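Local coordinates for protein thymine dioxygenase (Neurospora crassa, PDB 5C3Q) that probably hydroxylates the methyl group of thymine, as an iron- and 2-oxoglutarate-dependent dioxygenase of the double-stranded beta-helix fold, at residues L13-L24 / A45-P54. Sequence-based numbering, arbitrary orientation.
Sequences LVIPLIDFSKFL and AGFIYLKNIP
Both backbone polar atoms of I18 are taken up by 47-51: N donates to Y49 O (2.8 Å) and O accepts from K51 N (2.9 Å). The parallel pairing continues at either end. Y49 N gives a nearly straight bond to P16 O (174°), and F20 N donates to K51 O. The neighbouring L50 CA also approaches I18 O, at 3.3 Å, as a CA-H...O contact. The chain between the two strands runs through helices 21-25 and 28-44, a beta-alpha-beta crossover near one edge of the major sheet of the double-stranded beta-helix, with only strand 8-10 further out. On its other edge, 47-51 pairs with strand 251-256, where I48 and L50 bond to V254 and V252. At the end of the strand, D19 turns its carboxylate toward the start of the following helix. OD1 accepts from S21 OG (2.6 Å) on the syn side and, weakly, from S21 N, a capping bond. OD2 takes a weak bond from N52 ND2 (3.1 Å), with carboxylate and amide planes 69° apart. I15 CG2 reaches Y49 CD1 at 3.6 Å. The Y49 hydroxyl is bonded to T246 O. F47 meets the metal ligand H273 edge-to-face. L24 CD1 touches P54 CG at 3.5 Å.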
ATOM      1  N   LEU A  13     -13.009   9.798 -11.862  1.00 25.54           N
ATOM      2  CA  LEU A  13     -12.036   8.789 -11.430  1.00 24.42           C
ATOM      3  C   LEU A  13     -12.430   7.459 -12.046  1.00 23.78           C
ATOM      4  O   LEU A  13     -13.488   6.918 -11.728  1.00 23.68           O
ATOM      5  CB  LEU A  13     -12.009   8.659  -9.902  1.00 24.13           C
ATOM      6  CG  LEU A  13     -11.058   7.609  -9.305  1.00 23.62           C
ATOM      7  CD1 LEU A  13      -9.600   8.002  -9.492  1.00 23.39           C
ATOM      8  CD2 LEU A  13     -11.357   7.399  -7.831  1.00 23.83           C
ATOM      9  N   VAL A  14     -11.576   6.941 -12.925  1.00 22.95           N
ATOM     10  CA  VAL A  14     -11.804   5.640 -13.551  1.00 22.61           C
ATOM     11  C   VAL A  14     -10.654   4.704 -13.181  1.00 21.59           C
ATOM     12  O   VAL A  14      -9.520   4.902 -13.614  1.00 21.22           O
ATOM     13  CB  VAL A  14     -11.947   5.772 -15.082  1.00 23.47           C
ATOM     14  CG1 VAL A  14     -12.153   4.409 -15.737  1.00 23.81           C
ATOM     15  CG2 VAL A  14     -13.117   6.685 -15.416  1.00 24.24           C
ATOM     16  N   ILE A  15     -10.944   3.705 -12.350  1.00 20.71           N
ATOM     17  CA  ILE A  15      -9.945   2.711 -11.969  1.00 20.04           C
ATOM     18  C   ILE A  15     -10.289   1.421 -12.703  1.00 19.97           C
ATOM     19  O   ILE A  15     -11.323   0.812 -12.418  1.00 20.01           O
ATOM     20  CB  ILE A  15      -9.930   2.471 -10.446  1.00 19.73           C
ATOM     21  CG1 ILE A  15      -9.628   3.785  -9.712  1.00 19.79           C
ATOM     22  CG2 ILE A  15      -8.911   1.398 -10.090  1.00 19.29           C
ATOM     23  CD1 ILE A  15      -9.754   3.717  -8.201  1.00 19.73           C
ATOM     24  N   PRO A  16      -9.435   1.007 -13.658  1.00 19.96           N
ATOM     25  CA  PRO A  16      -9.750  -0.171 -14.460  1.00 20.40           C
ATOM     26  C   PRO A  16      -9.599  -1.466 -13.680  1.00 20.58           C
ATOM     27  O   PRO A  16      -8.811  -1.534 -12.727  1.00 20.16           O
ATOM     28  CB  PRO A  16      -8.707  -0.121 -15.576  1.00 20.29           C
ATOM     29  CG  PRO A  16      -7.534   0.532 -14.940  1.00 19.93           C
ATOM     30  CD  PRO A  16      -8.109   1.554 -13.997  1.00 19.78           C
ATOM     31  N   LEU A  17     -10.369  -2.465 -14.092  1.00 21.09           N
ATOM     32  CA  LEU A  17     -10.234  -3.830 -13.621  1.00 21.31           C
ATOM     33  C   LEU A  17      -9.511  -4.583 -14.719  1.00 21.80           C
ATOM     34  O   LEU A  17      -9.980  -4.610 -15.853  1.00 22.30           O
ATOM     35  CB  LEU A  17     -11.608  -4.448 -13.385  1.00 21.97           C
ATOM     36  CG  LEU A  17     -11.662  -5.924 -13.002  1.00 22.62           C
ATOM     37  CD1 LEU A  17     -10.874  -6.195 -11.732  1.00 22.22           C
ATOM     38  CD2 LEU A  17     -13.118  -6.349 -12.844  1.00 23.57           C
ATOM     39  N   ILE A  18      -8.371  -5.179 -14.391  1.00 21.89           N
ATOM     40  CA  ILE A  18      -7.522  -5.822 -15.389  1.00 22.45           C
ATOM     41  C   ILE A  18      -7.240  -7.264 -14.983  1.00 22.98           C
ATOM     42  O   ILE A  18      -6.933  -7.545 -13.822  1.00 22.07           O
ATOM     43  CB  ILE A  18      -6.207  -5.029 -15.587  1.00 22.19           C
ATOM     44  CG1 ILE A  18      -6.526  -3.651 -16.177  1.00 22.13           C
ATOM     45  CG2 ILE A  18      -5.255  -5.775 -16.514  1.00 22.49           C
ATOM     46  CD1 ILE A  18      -5.422  -2.631 -16.055  1.00 22.12           C
ATOM     47  N   ASP A  19      -7.381  -8.173 -15.944  1.00 24.12           N
ATOM     48  CA  ASP A  19      -7.110  -9.585 -15.731  1.00 25.13           C
ATOM     49  C   ASP A  19      -5.617  -9.818 -15.936  1.00 24.66           C
ATOM     50  O   ASP A  19      -5.143  -9.875 -17.067  1.00 25.00           O
ATOM     51  CB  ASP A  19      -7.931 -10.433 -16.711  1.00 26.68           C
ATOM     52  CG  ASP A  19      -7.685 -11.919 -16.558  1.00 27.95           C
ATOM     53  OD1 ASP A  19      -6.631 -12.317 -16.016  1.00 28.31           O
ATOM     54  OD2 ASP A  19      -8.552 -12.702 -16.992  1.00 29.99           O
ATOM     55  N   PHE A  20      -4.881  -9.961 -14.838  1.00 23.94           N
ATOM     56  CA  PHE A  20      -3.421 -10.020 -14.911  1.00 23.76           C
ATOM     57  C   PHE A  20      -2.903 -11.274 -15.618  1.00 24.18           C
ATOM     58  O   PHE A  20      -1.822 -11.250 -16.208  1.00 24.00           O
ATOM     59  CB  PHE A  20      -2.804  -9.903 -13.515  1.00 23.43           C
ATOM     60  CG  PHE A  20      -1.347  -9.534 -13.531  1.00 23.25           C
ATOM     61  CD1 PHE A  20      -0.938  -8.316 -14.050  1.00 23.08           C
ATOM     62  CD2 PHE A  20      -0.389 -10.397 -13.026  1.00 23.48           C
ATOM     63  CE1 PHE A  20       0.404  -7.964 -14.068  1.00 22.99           C
ATOM     64  CE2 PHE A  20       0.953 -10.052 -13.043  1.00 23.49           C
ATOM     65  CZ  PHE A  20       1.350  -8.835 -13.561  1.00 22.96           C
ATOM     66  N   SER A  21      -3.676 -12.359 -15.573  1.00 25.01           N
ATOM     67  CA  SER A  21      -3.287 -13.602 -16.235  1.00 26.01           C
ATOM     68  C   SER A  21      -3.108 -13.395 -17.744  1.00 26.76           C
ATOM     69  O   SER A  21      -2.334 -14.102 -18.385  1.00 27.00           O
ATOM     70  CB  SER A  21      -4.310 -14.714 -15.961  1.00 26.58           C
ATOM     71  OG  SER A  21      -5.493 -14.539 -16.722  1.00 27.15           O
ATOM     72  N   LYS A  22      -3.816 -12.418 -18.303  1.00 27.21           N
ATOM     73  CA  LYS A  22      -3.685 -12.092 -19.723  1.00 28.26           C
ATOM     74  C   LYS A  22      -2.341 -11.425 -20.069  1.00 28.16           C
ATOM     75  O   LYS A  22      -1.867 -11.553 -21.198  1.00 28.77           O
ATOM     76  CB  LYS A  22      -4.877 -11.249 -20.186  1.00 28.78           C
ATOM     77  CG  LYS A  22      -6.186 -12.031 -20.107  1.00 29.94           C
ATOM     78  CD  LYS A  22      -7.390 -11.244 -20.601  1.00 30.70           C
ATOM     79  CE  LYS A  22      -8.590 -12.170 -20.775  1.00 31.93           C
ATOM     80  NZ  LYS A  22      -9.799 -11.463 -21.278  1.00 32.85           N
ATOM     81  N   PHE A  23      -1.723 -10.732 -19.111  1.00 27.59           N
ATOM     82  CA  PHE A  23      -0.349 -10.245 -19.302  1.00 27.67           C
ATOM     83  C   PHE A  23       0.654 -11.396 -19.187  1.00 28.77           C
ATOM     84  O   PHE A  23       1.602 -11.481 -19.965  1.00 28.36           O
ATOM     85  CB  PHE A  23       0.022  -9.142 -18.304  1.00 26.82           C
ATOM     86  CG  PHE A  23       1.473  -8.740 -18.369  1.00 26.73           C
ATOM     87  CD1 PHE A  23       1.953  -8.002 -19.443  1.00 26.89           C
ATOM     88  CD2 PHE A  23       2.367  -9.129 -17.378  1.00 26.90           C
ATOM     89  CE1 PHE A  23       3.292  -7.646 -19.522  1.00 27.26           C
ATOM     90  CE2 PHE A  23       3.706  -8.771 -17.445  1.00 26.94           C
ATOM     91  CZ  PHE A  23       4.172  -8.029 -18.519  1.00 27.04           C
ATOM     92  N   LEU A  24       0.440 -12.280 -18.217  1.00 29.90           N
ATOM     93  CA  LEU A  24       1.377 -13.371 -17.957  1.00 31.38           C
ATOM     94  C   LEU A  24       1.282 -14.521 -18.964  1.00 33.30           C
ATOM     95  O   LEU A  24       2.307 -15.092 -19.334  1.00 33.36           O
ATOM     96  CB  LEU A  24       1.188 -13.910 -16.536  1.00 31.25           C
ATOM     97  CG  LEU A  24       1.531 -12.949 -15.394  1.00 30.82           C
ATOM     98  CD1 LEU A  24       1.257 -13.622 -14.059  1.00 30.88           C
ATOM     99  CD2 LEU A  24       2.981 -12.480 -15.460  1.00 30.36           C
ATOM    100  N   ALA A  45      -5.435   7.391 -13.261  1.00 19.59           N
ATOM    101  CA  ALA A  45      -5.981   7.282 -11.905  1.00 18.94           C
ATOM    102  C   ALA A  45      -4.909   7.079 -10.837  1.00 18.62           C
ATOM    103  O   ALA A  45      -5.114   7.436  -9.678  1.00 18.27           O
ATOM    104  CB  ALA A  45      -6.982   6.142 -11.839  1.00 19.17           C
ATOM    105  N   GLY A  46      -3.785   6.481 -11.220  1.00 18.41           N
ATOM    106  CA  GLY A  46      -2.749   6.102 -10.264  1.00 18.38           C
ATOM    107  C   GLY A  46      -3.058   4.802  -9.546  1.00 18.26           C
ATOM    108  O   GLY A  46      -2.247   4.326  -8.751  1.00 18.11           O
ATOM    109  N   PHE A  47      -4.225   4.229  -9.853  1.00 18.79           N
ATOM    110  CA  PHE A  47      -4.768   3.042  -9.200  1.00 18.40           C
ATOM    111  C   PHE A  47      -5.307   2.093 -10.268  1.00 18.75           C
ATOM    112  O   PHE A  47      -5.880   2.545 -11.264  1.00 18.41           O
ATOM    113  CB  PHE A  47      -5.944   3.435  -8.295  1.00 18.73           C
ATOM    114  CG  PHE A  47      -5.565   3.705  -6.867  1.00 18.43           C
ATOM    115  CD1 PHE A  47      -4.933   4.890  -6.511  1.00 18.41           C
ATOM    116  CD2 PHE A  47      -5.869   2.791  -5.876  1.00 18.52           C
ATOM    117  CE1 PHE A  47      -4.590   5.140  -5.189  1.00 18.15           C
ATOM    118  CE2 PHE A  47      -5.529   3.036  -4.552  1.00 18.41           C
ATOM    119  CZ  PHE A  47      -4.894   4.215  -4.211  1.00 18.09           C
ATOM    120  N   ILE A  48      -5.118   0.787 -10.061  1.00 18.55           N
ATOM    121  CA  ILE A  48      -5.812  -0.249 -10.838  1.00 19.02           C
ATOM    122  C   ILE A  48      -6.285  -1.373  -9.904  1.00 19.14           C
ATOM    123  O   ILE A  48      -5.823  -1.473  -8.762  1.00 18.99           O
ATOM    124  CB  ILE A  48      -4.914  -0.841 -11.952  1.00 19.35           C
ATOM    125  CG1 ILE A  48      -3.706  -1.576 -11.351  1.00 19.50           C
ATOM    126  CG2 ILE A  48      -4.451   0.263 -12.899  1.00 19.38           C
ATOM    127  CD1 ILE A  48      -2.840  -2.280 -12.375  1.00 19.88           C
ATOM    128  N   TYR A  49      -7.227  -2.186 -10.378  1.00 19.43           N
ATOM    129  CA  TYR A  49      -7.559  -3.458  -9.727  1.00 19.93           C
ATOM    130  C   TYR A  49      -7.048  -4.565 -10.635  1.00 20.41           C
ATOM    131  O   TYR A  49      -7.280  -4.526 -11.850  1.00 20.44           O
ATOM    132  CB  TYR A  49      -9.066  -3.657  -9.576  1.00 20.31           C
ATOM    133  CG  TYR A  49      -9.771  -2.922  -8.454  1.00 20.25           C
ATOM    134  CD1 TYR A  49      -9.567  -1.566  -8.229  1.00 20.06           C
ATOM    135  CD2 TYR A  49     -10.719  -3.580  -7.667  1.00 20.70           C
ATOM    136  CE1 TYR A  49     -10.257  -0.895  -7.228  1.00 20.24           C
ATOM    137  CE2 TYR A  49     -11.412  -2.922  -6.665  1.00 20.61           C
ATOM    138  CZ  TYR A  49     -11.182  -1.581  -6.449  1.00 20.68           C
ATOM    139  OH  TYR A  49     -11.872  -0.925  -5.453  1.00 21.23           O
ATOM    140  N   LEU A  50      -6.378  -5.552 -10.052  1.00 20.55           N
ATOM    141  CA  LEU A  50      -5.975  -6.745 -10.780  1.00 21.11           C
ATOM    142  C   LEU A  50      -6.752  -7.950 -10.290  1.00 22.24           C
ATOM    143  O   LEU A  50      -6.908  -8.142  -9.087  1.00 22.49           O
ATOM    144  CB  LEU A  50      -4.481  -7.012 -10.603  1.00 20.67           C
ATOM    145  CG  LEU A  50      -3.520  -5.978 -11.182  1.00 20.28           C
ATOM    146  CD1 LEU A  50      -2.092  -6.408 -10.898  1.00 20.32           C
ATOM    147  CD2 LEU A  50      -3.742  -5.789 -12.678  1.00 20.59           C
ATOM    148  N   LYS A  51      -7.230  -8.756 -11.234  1.00 23.49           N
ATOM    149  CA  LYS A  51      -7.830 -10.056 -10.940  1.00 24.82           C
ATOM    150  C   LYS A  51      -6.969 -11.152 -11.566  1.00 25.46           C
ATOM    151  O   LYS A  51      -6.112 -10.873 -12.410  1.00 24.53           O
ATOM    152  CB  LYS A  51      -9.276 -10.133 -11.457  1.00 25.88           C
ATOM    153  CG  LYS A  51      -9.443  -9.926 -12.958  1.00 26.29           C
ATOM    154  CD  LYS A  51     -10.903  -9.737 -13.350  1.00 27.28           C
ATOM    155  CE  LYS A  51     -11.653 -11.054 -13.454  1.00 28.56           C
ATOM    156  NZ  LYS A  51     -13.099 -10.823 -13.737  1.00 29.43           N
ATOM    157  N   ASN A  52      -7.197 -12.391 -11.137  1.00 26.60           N
ATOM    158  CA  ASN A  52      -6.444 -13.554 -11.616  1.00 27.74           C
ATOM    159  C   ASN A  52      -4.937 -13.359 -11.540  1.00 28.37           C
ATOM    160  O   ASN A  52      -4.213 -13.582 -12.515  1.00 28.87           O
ATOM    161  CB  ASN A  52      -6.877 -13.928 -13.035  1.00 28.55           C
ATOM    162  CG  ASN A  52      -8.348 -14.284 -13.114  1.00 29.26           C
ATOM    163  OD1 ASN A  52      -8.941 -14.720 -12.131  1.00 30.02           O
ATOM    164  ND2 ASN A  52      -8.945 -14.088 -14.277  1.00 29.77           N
ATOM    165  N   ILE A  53      -4.477 -12.925 -10.372  1.00 28.44           N
ATOM    166  CA  ILE A  53      -3.048 -12.816 -10.093  1.00 29.03           C
ATOM    167  C   ILE A  53      -2.525 -14.198  -9.685  1.00 29.60           C
ATOM    168  O   ILE A  53      -3.312 -15.069  -9.317  1.00 30.00           O
ATOM    169  CB  ILE A  53      -2.739 -11.759  -9.000  1.00 28.42           C
ATOM    170  CG1 ILE A  53      -3.564 -12.002  -7.728  1.00 28.82           C
ATOM    171  CG2 ILE A  53      -3.008 -10.357  -9.534  1.00 28.35           C
ATOM    172  CD1 ILE A  53      -2.991 -11.352  -6.487  1.00 28.18           C
ATOM    173  N   PRO A  54      -1.199 -14.407  -9.743  1.00 30.11           N
ATOM    174  CA  PRO A  54      -0.658 -15.731  -9.407  1.00 31.68           C
ATOM    175  C   PRO A  54      -0.830 -16.170  -7.940  1.00 32.45           C
ATOM    176  O   PRO A  54      -0.730 -17.364  -7.650  1.00 33.61           O
ATOM    177  CB  PRO A  54       0.836 -15.607  -9.752  1.00 31.60           C
ATOM    178  CG  PRO A  54       0.943 -14.411 -10.634  1.00 31.05           C
ATOM    179  CD  PRO A  54      -0.139 -13.483 -10.178  1.00 30.35           C
TER